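Local coordinates for methyltransferase small domain-containing protein (Thermoplasma acidophilum, PDB 1NE2), which is of unknown function in detail but probably transfers methyl groups from S-adenosylmethionine, at residues I12-L17 with T36-L41; S54-G59 with E137-I142; A130-A135 with R155-A160. One frame throughout, in Å; residues are numbered along the deposited sequence.

Contact 1 of 3, residues I12-L17 with T36-L41; sequences IRLQKL and TAAYFL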
loop_
_atom_site.group_PDB
_atom_site.type_symbol
_atom_site.label_atom_id
_atom_site.label_comp_id
_atom_site.label_asym_id
_atom_site.label_seq_id
_atom_site.Cartn_x
_atom_site.Cartn_y
_atom_site.Cartn_z
ATOM N N ILE B 12 6.682 11.546 20.867
ATOM C CA ILE B 12 5.726 11.390 21.956
ATOM C C ILE B 12 4.522 10.556 21.549
ATOM O O ILE B 12 3.902 9.912 22.391
ATOM C CB ILE B 12 5.260 12.757 22.527
ATOM C CG1 ILE B 12 4.692 13.638 21.420
ATOM C CG2 ILE B 12 6.425 13.444 23.220
ATOM C CD1 ILE B 12 4.173 14.967 21.919
ATOM N N ARG B 13 4.185 10.552 20.260
ATOM C CA ARG B 13 3.068 9.734 19.812
ATOM C C ARG B 13 3.517 8.273 19.777
ATOM O O ARG B 13 2.740 7.366 20.073
ATOM C CB ARG B 13 2.577 10.189 18.429
ATOM C CG ARG B 13 1.881 11.552 18.441
ATOM C CD ARG B 13 0.597 11.513 19.276
ATOM N NE ARG B 13 -0.455 10.715 18.650
ATOM C CZ ARG B 13 -1.292 11.169 17.717
ATOM N NH1 ARG B 13 -1.209 12.422 17.294
ATOM N NH2 ARG B 13 -2.210 10.362 17.204
ATOM N N LEU B 14 4.779 8.040 19.428
ATOM C CA LEU B 14 5.300 6.681 19.394
ATOM C C LEU B 14 5.446 6.113 20.809
ATOM O O LEU B 14 5.295 4.911 21.021
ATOM C CB LEU B 14 6.658 6.639 18.681
ATOM C CG LEU B 14 6.669 6.983 17.188
ATOM C CD1 LEU B 14 8.094 6.868 16.628
ATOM C CD2 LEU B 14 5.729 6.035 16.452
ATOM N N GLN B 15 5.728 6.975 21.779
ATOM C CA GLN B 15 5.900 6.511 23.151
ATOM C C GLN B 15 4.598 5.981 23.748
ATOM O O GLN B 15 4.613 5.232 24.723
ATOM C CB GLN B 15 6.488 7.641 24.005
ATOM C CG GLN B 15 7.919 7.995 23.581
ATOM C CD GLN B 15 8.388 9.337 24.102
ATOM O OE1 GLN B 15 7.592 10.258 24.280
ATOM N NE2 GLN B 15 9.693 9.465 24.324
ATOM N N LYS B 16 3.472 6.349 23.146
ATOM C CA LYS B 16 2.174 5.886 23.626
ATOM C C LYS B 16 1.932 4.426 23.237
ATOM O O LYS B 16 1.146 3.725 23.876
ATOM C CB LYS B 16 1.060 6.766 23.063
ATOM C CG LYS B 16 1.192 8.231 23.432
ATOM C CD LYS B 16 0.087 9.059 22.806
ATOM C CE LYS B 16 0.280 10.539 23.089
ATOM N NZ LYS B 16 -0.758 11.371 22.416
ATOM N N LEU B 17 2.610 3.971 22.187
ATOM C CA LEU B 17 2.472 2.594 21.727
ATOM C C LEU B 17 2.886 1.606 22.814
ATOM O O LEU B 17 3.507 1.985 23.809
ATOM C CB LEU B 17 3.321 2.363 20.472
ATOM C CG LEU B 17 2.748 2.797 19.117
ATOM C CD1 LEU B 17 2.198 4.211 19.185
ATOM C CD2 LEU B 17 3.842 2.687 18.068
ATOM N N THR B 36 15.127 6.866 18.398
ATOM C CA THR B 36 15.806 6.401 17.198
ATOM C C THR B 36 14.809 6.189 16.060
ATOM O O THR B 36 15.080 6.549 14.912
ATOM C CB THR B 36 16.566 5.089 17.475
ATOM O OG1 THR B 36 17.552 5.326 18.491
ATOM C CG2 THR B 36 17.260 4.599 16.211
ATOM N N ALA B 37 13.656 5.611 16.382
ATOM C CA ALA B 37 12.626 5.365 15.379
ATOM C C ALA B 37 12.136 6.677 14.781
ATOM O O ALA B 37 11.976 6.791 13.563
ATOM C CB ALA B 37 11.459 4.605 15.996
ATOM N N ALA B 38 11.885 7.661 15.640
ATOM C CA ALA B 38 11.425 8.967 15.180
ATOM C C ALA B 38 12.489 9.627 14.297
ATOM O O ALA B 38 12.167 10.186 13.255
ATOM C CB ALA B 38 11.096 9.859 16.376
ATOM N N TYR B 39 13.756 9.556 14.711
ATOM C CA TYR B 39 14.842 10.155 13.933
ATOM C C TYR B 39 14.889 9.561 12.526
ATOM O O TYR B 39 14.932 10.284 11.522
ATOM C CB TYR B 39 16.190 9.906 14.611
ATOM C CG TYR B 39 17.367 10.447 13.828
ATOM C CD1 TYR B 39 17.678 11.804 13.854
ATOM C CD2 TYR B 39 18.162 9.605 13.050
ATOM C CE1 TYR B 39 18.752 12.315 13.128
ATOM C CE2 TYR B 39 19.240 10.109 12.316
ATOM C CZ TYR B 39 19.527 11.465 12.362
ATOM O OH TYR B 39 20.584 11.980 11.641
ATOM N N PHE B 40 14.897 8.233 12.474
ATOM C CA PHE B 40 14.953 7.481 11.225
ATOM C C PHE B 40 13.787 7.840 10.306
ATOM O O PHE B 40 13.993 8.162 9.129
ATOM C CB PHE B 40 14.950 5.983 11.569
ATOM C CG PHE B 40 14.910 5.057 10.385
ATOM C CD1 PHE B 40 15.874 5.124 9.380
ATOM C CD2 PHE B 40 13.949 4.050 10.326
ATOM C CE1 PHE B 40 15.884 4.192 8.336
ATOM C CE2 PHE B 40 13.946 3.117 9.293
ATOM C CZ PHE B 40 14.921 3.186 8.291
ATOM N N LEU B 41 12.569 7.810 10.846
ATOM C CA LEU B 41 11.373 8.126 10.058
ATOM C C LEU B 41 11.328 9.569 9.557
ATOM O O LEU B 41 10.901 9.815 8.430
ATOM C CB LEU B 41 10.104 7.816 10.859
ATOM C CG LEU B 41 9.843 6.329 11.143
ATOM C CD1 LEU B 41 8.599 6.204 12.023
ATOM C CD2 LEU B 41 9.645 5.561 9.839
#
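L14 meets A37 and A38 through a single methyl group, CD1, and the contact is wholly apolar. With its CG beside the backbone N (chi1 -66°) and CD1 extended away from CA (chi2 -179°), the leucine reaches straight across to the neighbouring helix, where CD1 lies 4.1 Å from A37 CB and 4.2 Å from A38 CB. Small side chains make this possible: CD1 comes down between the two alanine methyls, to 4.0 Å from the backbone N of A38. One turn further on, L41 CD1 approaches L14 CD1 to 4.7 Å, at the margin of touching. All of this is buried. The fold is that of a class I, Rossmann-like methyltransferase, and helix 34-46 forms a layer on its central sheet: F40 and L41 rest on I115 of strand 111-116, while the alanine side carries the N-terminal helix 6-14. A37 also touches I64 and L65 of helix 64-71. Y39 is hydrogen-bonded to E168 and T36 to D33. L14 opens a type I turn that ends at L17, closed by a hydrogen bond of 3.1 Å from L17 N to L14 O, and L17 packs on C67, disulfide-linked to C94.

Contact 2 of 3, residues S54-G59 with E137-I142; sequences SVIDAG and ETSMWI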
loop_
_atom_site.group_PDB
_atom_site.type_symbol
_atom_site.label_atom_id
_atom_site.label_comp_id
_atom_site.label_asym_id
_atom_site.label_seq_id
_atom_site.Cartn_x
_atom_site.Cartn_y
_atom_site.Cartn_z
ATOM N N SER B 54 2.773 5.365 -0.603
ATOM C CA SER B 54 2.321 4.049 -0.178
ATOM C C SER B 54 3.592 3.459 0.445
ATOM O O SER B 54 4.659 3.454 -0.174
ATOM C CB SER B 54 1.833 3.222 -1.374
ATOM O OG SER B 54 2.808 3.150 -2.396
ATOM N N VAL B 55 3.480 2.982 1.677
ATOM C CA VAL B 55 4.631 2.466 2.412
ATOM C C VAL B 55 4.433 1.048 2.912
ATOM O O VAL B 55 3.339 0.680 3.325
ATOM C CB VAL B 55 4.904 3.357 3.656
ATOM C CG1 VAL B 55 6.056 2.795 4.489
ATOM C CG2 VAL B 55 5.204 4.782 3.217
ATOM N N ILE B 56 5.498 0.258 2.881
ATOM C CA ILE B 56 5.436 -1.089 3.414
ATOM C C ILE B 56 6.590 -1.248 4.400
ATOM O O ILE B 56 7.745 -0.945 4.091
ATOM C CB ILE B 56 5.510 -2.195 2.316
ATOM C CG1 ILE B 56 5.372 -3.568 2.992
ATOM C CG2 ILE B 56 6.803 -2.079 1.501
ATOM C CD1 ILE B 56 5.047 -4.711 2.030
ATOM N N ASP B 57 6.248 -1.684 5.606
ATOM C CA ASP B 57 7.219 -1.902 6.671
ATOM C C ASP B 57 7.410 -3.414 6.835
ATOM O O ASP B 57 6.486 -4.125 7.238
ATOM C CB ASP B 57 6.700 -1.282 7.969
ATOM C CG ASP B 57 7.680 -1.428 9.112
ATOM O OD1 ASP B 57 8.895 -1.450 8.840
ATOM O OD2 ASP B 57 7.237 -1.503 10.276
ATOM N N ALA B 58 8.605 -3.894 6.508
ATOM C CA ALA B 58 8.927 -5.324 6.581
ATOM C C ALA B 58 9.492 -5.725 7.936
ATOM O O ALA B 58 10.400 -5.069 8.453
ATOM C CB ALA B 58 9.919 -5.677 5.472
ATOM N N GLY B 59 8.966 -6.814 8.502
ATOM C CA GLY B 59 9.419 -7.272 9.810
ATOM C C GLY B 59 9.060 -6.203 10.823
ATOM O O GLY B 59 9.886 -5.754 11.623
ATOM N N GLU B 137 12.262 -5.741 -5.559
ATOM C CA GLU B 137 11.249 -6.188 -6.498
ATOM C C GLU B 137 9.934 -5.488 -6.149
ATOM O O GLU B 137 8.990 -5.476 -6.942
ATOM C CB GLU B 137 11.079 -7.705 -6.374
ATOM C CG GLU B 137 9.965 -8.295 -7.212
ATOM C CD GLU B 137 9.789 -9.782 -6.969
ATOM O OE1 GLU B 137 8.894 -10.386 -7.599
ATOM O OE2 GLU B 137 10.546 -10.345 -6.148
ATOM N N THR B 138 9.905 -4.872 -4.970
ATOM C CA THR B 138 8.702 -4.229 -4.441
ATOM C C THR B 138 8.598 -2.702 -4.431
ATOM O O THR B 138 7.541 -2.143 -4.757
ATOM C CB THR B 138 8.467 -4.698 -2.974
ATOM O OG1 THR B 138 8.344 -6.129 -2.932
ATOM C CG2 THR B 138 7.205 -4.070 -2.401
ATOM N N SER B 139 9.679 -2.026 -4.061
ATOM C CA SER B 139 9.625 -0.574 -3.927
ATOM C C SER B 139 10.682 0.259 -4.633
ATOM O O SER B 139 11.766 -0.220 -4.961
ATOM C CB SER B 139 9.644 -0.223 -2.438
ATOM O OG SER B 139 8.686 -0.990 -1.726
HETATM N N MSE B 140 10.352 1.531 -4.837
HETATM C CA MSE B 140 11.245 2.478 -5.492
HETATM C C MSE B 140 12.291 3.028 -4.525
HETATM O O MSE B 140 13.453 3.230 -4.902
HETATM C CB MSE B 140 10.431 3.629 -6.087
HETATM C CG MSE B 140 11.281 4.708 -6.728
HETATM SE SE MSE B 140 10.317 5.730 -8.051
HETATM C CE MSE B 140 9.532 7.069 -6.922
ATOM N N TRP B 141 11.878 3.265 -3.282
ATOM C CA TRP B 141 12.776 3.799 -2.256
ATOM C C TRP B 141 12.887 2.792 -1.119
ATOM O O TRP B 141 11.890 2.403 -0.520
ATOM C CB TRP B 141 12.248 5.134 -1.742
ATOM C CG TRP B 141 12.077 6.146 -2.835
ATOM C CD1 TRP B 141 10.972 6.336 -3.623
ATOM C CD2 TRP B 141 13.065 7.065 -3.302
ATOM N NE1 TRP B 141 11.218 7.319 -4.549
ATOM C CE2 TRP B 141 12.496 7.783 -4.376
ATOM C CE3 TRP B 141 14.385 7.351 -2.916
ATOM C CZ2 TRP B 141 13.200 8.776 -5.072
ATOM C CZ3 TRP B 141 15.086 8.339 -3.608
ATOM C CH2 TRP B 141 14.488 9.039 -4.674
ATOM N N ILE B 142 14.114 2.383 -0.823
ATOM C CA ILE B 142 14.377 1.366 0.186
ATOM C C ILE B 142 15.237 1.882 1.340
ATOM O O ILE B 142 16.309 2.456 1.125
ATOM C CB ILE B 142 15.064 0.157 -0.511
ATOM C CG1 ILE B 142 14.084 -0.445 -1.535
ATOM C CG2 ILE B 142 15.509 -0.872 0.513
ATOM C CD1 ILE B 142 14.724 -1.290 -2.618
#
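I56, in the middle of strand 54-58, faces S139, the residue at which the chain leaves helix 126-138, with their CA atoms 8.5 Å apart. The isoleucine turns CG1 anti to its backbone N (chi1 -178°), which leaves CG2 in the crowded position between N and the carbonyl carbon, and it is this short branch that does the touching. S139 OG stands 3.9 Å from I56 CG2, a hydroxyl against a methyl; the hydroxyl has a weak hydrogen bond to the carbonyl O of Y111. Beside it, T138 CG2 lies 4.4 Å from I56 CG2, methyl to methyl. The threonine is turned so that OG1 bonds back to K134 O in the preceding helical turn, leaving its methyl for the isoleucine. In a class I methyltransferase fold, strand 54-58 is the first strand, an interior one, here bonded to strands 76-81 and 111-116 on its two sides. I56 thus looks onto the face covered by helix 126-138, where F80, I107 and Y111 also pack against it, whereas V55 points to the other face. Further along the strand, D57 OD2 is hydrogen-bonded to T60 OG1, in the glycine-rich turn that in this family commonly borders the S-adenosylmethionine site. At the other end, S54 OG bonds to K110 O of the second subunit.

Contact 3 of 3, residues A130-A135 with R155-A160; sequences AFIDKA and RREFSA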
loop_
_atom_site.group_PDB
_atom_site.type_symbol
_atom_site.label_atom_id
_atom_site.label_comp_id
_atom_site.label_asym_id
_atom_site.label_seq_id
_atom_site.Cartn_x
_atom_site.Cartn_y
_atom_site.Cartn_z
ATOM N N ALA B 130 16.762 -12.538 1.453
ATOM C CA ALA B 130 15.365 -12.590 1.043
ATOM C C ALA B 130 14.717 -11.214 1.161
ATOM O O ALA B 130 13.983 -10.786 0.267
ATOM C CB ALA B 130 14.606 -13.602 1.898
ATOM N N PHE B 131 14.989 -10.526 2.266
ATOM C CA PHE B 131 14.427 -9.199 2.475
ATOM C C PHE B 131 14.976 -8.202 1.469
ATOM O O PHE B 131 14.237 -7.367 0.954
ATOM C CB PHE B 131 14.709 -8.707 3.897
ATOM C CG PHE B 131 13.669 -9.119 4.893
ATOM C CD1 PHE B 131 13.432 -10.463 5.157
ATOM C CD2 PHE B 131 12.907 -8.161 5.554
ATOM C CE1 PHE B 131 12.445 -10.850 6.067
ATOM C CE2 PHE B 131 11.918 -8.535 6.465
ATOM C CZ PHE B 131 11.686 -9.880 6.721
ATOM N N ILE B 132 16.273 -8.283 1.194
ATOM C CA ILE B 132 16.884 -7.372 0.239
ATOM C C ILE B 132 16.286 -7.619 -1.143
ATOM O O ILE B 132 15.872 -6.683 -1.828
ATOM C CB ILE B 132 18.414 -7.565 0.182
ATOM C CG1 ILE B 132 19.010 -7.348 1.574
ATOM C CG2 ILE B 132 19.022 -6.581 -0.806
ATOM C CD1 ILE B 132 20.499 -7.621 1.662
ATOM N N ASP B 133 16.224 -8.885 -1.545
ATOM C CA ASP B 133 15.665 -9.238 -2.846
ATOM C C ASP B 133 14.221 -8.775 -2.989
ATOM O O ASP B 133 13.846 -8.195 -4.009
ATOM C CB ASP B 133 15.732 -10.751 -3.061
ATOM C CG ASP B 133 17.122 -11.223 -3.432
ATOM O OD1 ASP B 133 17.333 -12.451 -3.483
ATOM O OD2 ASP B 133 17.999 -10.367 -3.678
ATOM N N LYS B 134 13.411 -9.037 -1.971
ATOM C CA LYS B 134 12.009 -8.638 -2.020
ATOM C C LYS B 134 11.864 -7.118 -2.099
ATOM O O LYS B 134 11.002 -6.605 -2.820
ATOM C CB LYS B 134 11.266 -9.158 -0.789
ATOM C CG LYS B 134 9.765 -8.864 -0.798
ATOM C CD LYS B 134 8.941 -9.993 -1.406
ATOM C CE LYS B 134 9.181 -10.185 -2.890
ATOM N NZ LYS B 134 8.360 -11.325 -3.423
ATOM N N ALA B 135 12.703 -6.402 -1.359
ATOM C CA ALA B 135 12.651 -4.944 -1.351
ATOM C C ALA B 135 12.839 -4.372 -2.752
ATOM O O ALA B 135 12.078 -3.512 -3.184
ATOM C CB ALA B 135 13.715 -4.376 -0.405
ATOM N N ARG B 155 25.936 -2.478 1.852
ATOM C CA ARG B 155 26.340 -1.462 0.892
ATOM C C ARG B 155 26.588 -2.105 -0.469
ATOM O O ARG B 155 26.145 -1.596 -1.501
ATOM C CB ARG B 155 27.605 -0.751 1.372
ATOM C CG ARG B 155 28.115 0.318 0.422
ATOM C CD ARG B 155 29.352 0.994 0.985
ATOM N NE ARG B 155 30.358 0.017 1.390
ATOM C CZ ARG B 155 30.785 -0.152 2.638
ATOM N NH1 ARG B 155 30.300 0.594 3.622
ATOM N NH2 ARG B 155 31.700 -1.075 2.903
ATOM N N ARG B 156 27.282 -3.239 -0.465
ATOM C CA ARG B 156 27.584 -3.948 -1.704
ATOM C C ARG B 156 26.289 -4.323 -2.418
ATOM O O ARG B 156 26.097 -3.999 -3.590
ATOM C CB ARG B 156 28.380 -5.222 -1.407
ATOM C CG ARG B 156 28.933 -5.919 -2.642
ATOM C CD ARG B 156 29.422 -7.319 -2.302
ATOM N NE ARG B 156 28.315 -8.269 -2.200
ATOM C CZ ARG B 156 28.428 -9.507 -1.730
ATOM N NH1 ARG B 156 29.604 -9.955 -1.307
ATOM N NH2 ARG B 156 27.369 -10.302 -1.693
ATOM N N GLU B 157 25.405 -5.007 -1.699
ATOM C CA GLU B 157 24.132 -5.446 -2.262
ATOM C C GLU B 157 23.222 -4.302 -2.708
ATOM O O GLU B 157 22.635 -4.359 -3.792
ATOM C CB GLU B 157 23.382 -6.330 -1.258
ATOM C CG GLU B 157 24.042 -7.677 -0.986
ATOM C CD GLU B 157 24.368 -8.438 -2.263
ATOM O OE1 GLU B 157 25.551 -8.444 -2.671
ATOM O OE2 GLU B 157 23.440 -9.019 -2.865
ATOM N N PHE B 158 23.090 -3.272 -1.877
ATOM C CA PHE B 158 22.238 -2.141 -2.233
ATOM C C PHE B 158 22.760 -1.380 -3.450
ATOM O O PHE B 158 21.992 -1.019 -4.337
ATOM C CB PHE B 158 22.100 -1.168 -1.051
ATOM C CG PHE B 158 21.282 -1.704 0.094
ATOM C CD1 PHE B 158 20.144 -2.471 -0.139
ATOM C CD2 PHE B 158 21.619 -1.396 1.408
ATOM C CE1 PHE B 158 19.352 -2.920 0.919
ATOM C CE2 PHE B 158 20.835 -1.838 2.472
ATOM C CZ PHE B 158 19.701 -2.600 2.228
ATOM N N SER B 159 24.068 -1.137 -3.495
ATOM C CA SER B 159 24.655 -0.399 -4.605
ATOM C C SER B 159 24.601 -1.178 -5.916
ATOM O O SER B 159 24.646 -0.591 -6.993
ATOM C CB SER B 159 26.102 -0.004 -4.282
ATOM O OG SER B 159 26.921 -1.141 -4.084
ATOM N N ALA B 160 24.488 -2.498 -5.828
ATOM C CA ALA B 160 24.421 -3.321 -7.031
ATOM C C ALA B 160 23.035 -3.266 -7.675
ATOM O O ALA B 160 22.881 -3.585 -8.853
ATOM C CB ALA B 160 24.778 -4.762 -6.699
#
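I132 spans the gap between two helices with both of its branches, meeting F158 with one and E157 with the other. A chi1 of -58° sets CG1 beside the backbone N and leaves CG2 anti to it; CG2 comes to 4.1 Å from F158 CE1, obliquely to the ring, while the long axes of the two side chains run at about a right angle. The longer branch is extended, and its CD1 lies 4.3 Å from E157 CB, so the isoleucine uses the aliphatic root of the glutamate and not its charge. I132 supplies about half of the 136 Å² buried here, and the backbones come closest at its CA, 7.9 Å from that of F158. Both helices belong to the same side of the Rossmann-like methyltransferase sheet: helix 126-138 and helix 151-161 are the connections on either side of strand 142-147 in the chain, and their packing joins neighbouring units of the sheet. Around this apolar centre, F158 is fixed by an edge-to-face stack with F193 and by V195, both on strand 187-197, and I132 also touches F153 and L154 one turn earlier on helix 151-161. The carboxylate of E157 is held in a salt bridge from its own helix. R156 NE and NH2, side-on, each lie 2.8 Å from E157 OE1, which sits almost in the guanidinium plane; NE comes nearly along the C-O axis, NH2 from above the carboxylate plane. Converging on one atom, both bonds are bent, to 145° and 144°. This pairing probably eases the repulsion between E157 and D133, whose OD2 is 5.7 Å from E157 OE2. On the sheet-facing side of helix 126-138, F131 reaches M116, and A135 rests on W114.

Overall arrangement
The three contacts illustrate how one alpha/beta/alpha sandwich is assembled from its layers. Contact 1 lies in the helical layer on one face of the sheet and contact 3 in that on the other; their centres lie 26 Å apart, on opposite sides of the chain's centre. Contact 2 ties strand 54-58, inside the sheet, to the second layer, 19 Å from contact 1 and 12 Å from contact 3, between centres. Contacts 2 and 3 share helix 126-138 and touch directly, A58 CB lying 3.6 Å from F131 CE2, and the first segment of contact 3 falls between the two segments of contact 2. F131 also packs at G59, where strand 54-58 enters the glycine-rich turn, so this junction probably borders the cofactor pocket inferred from the family.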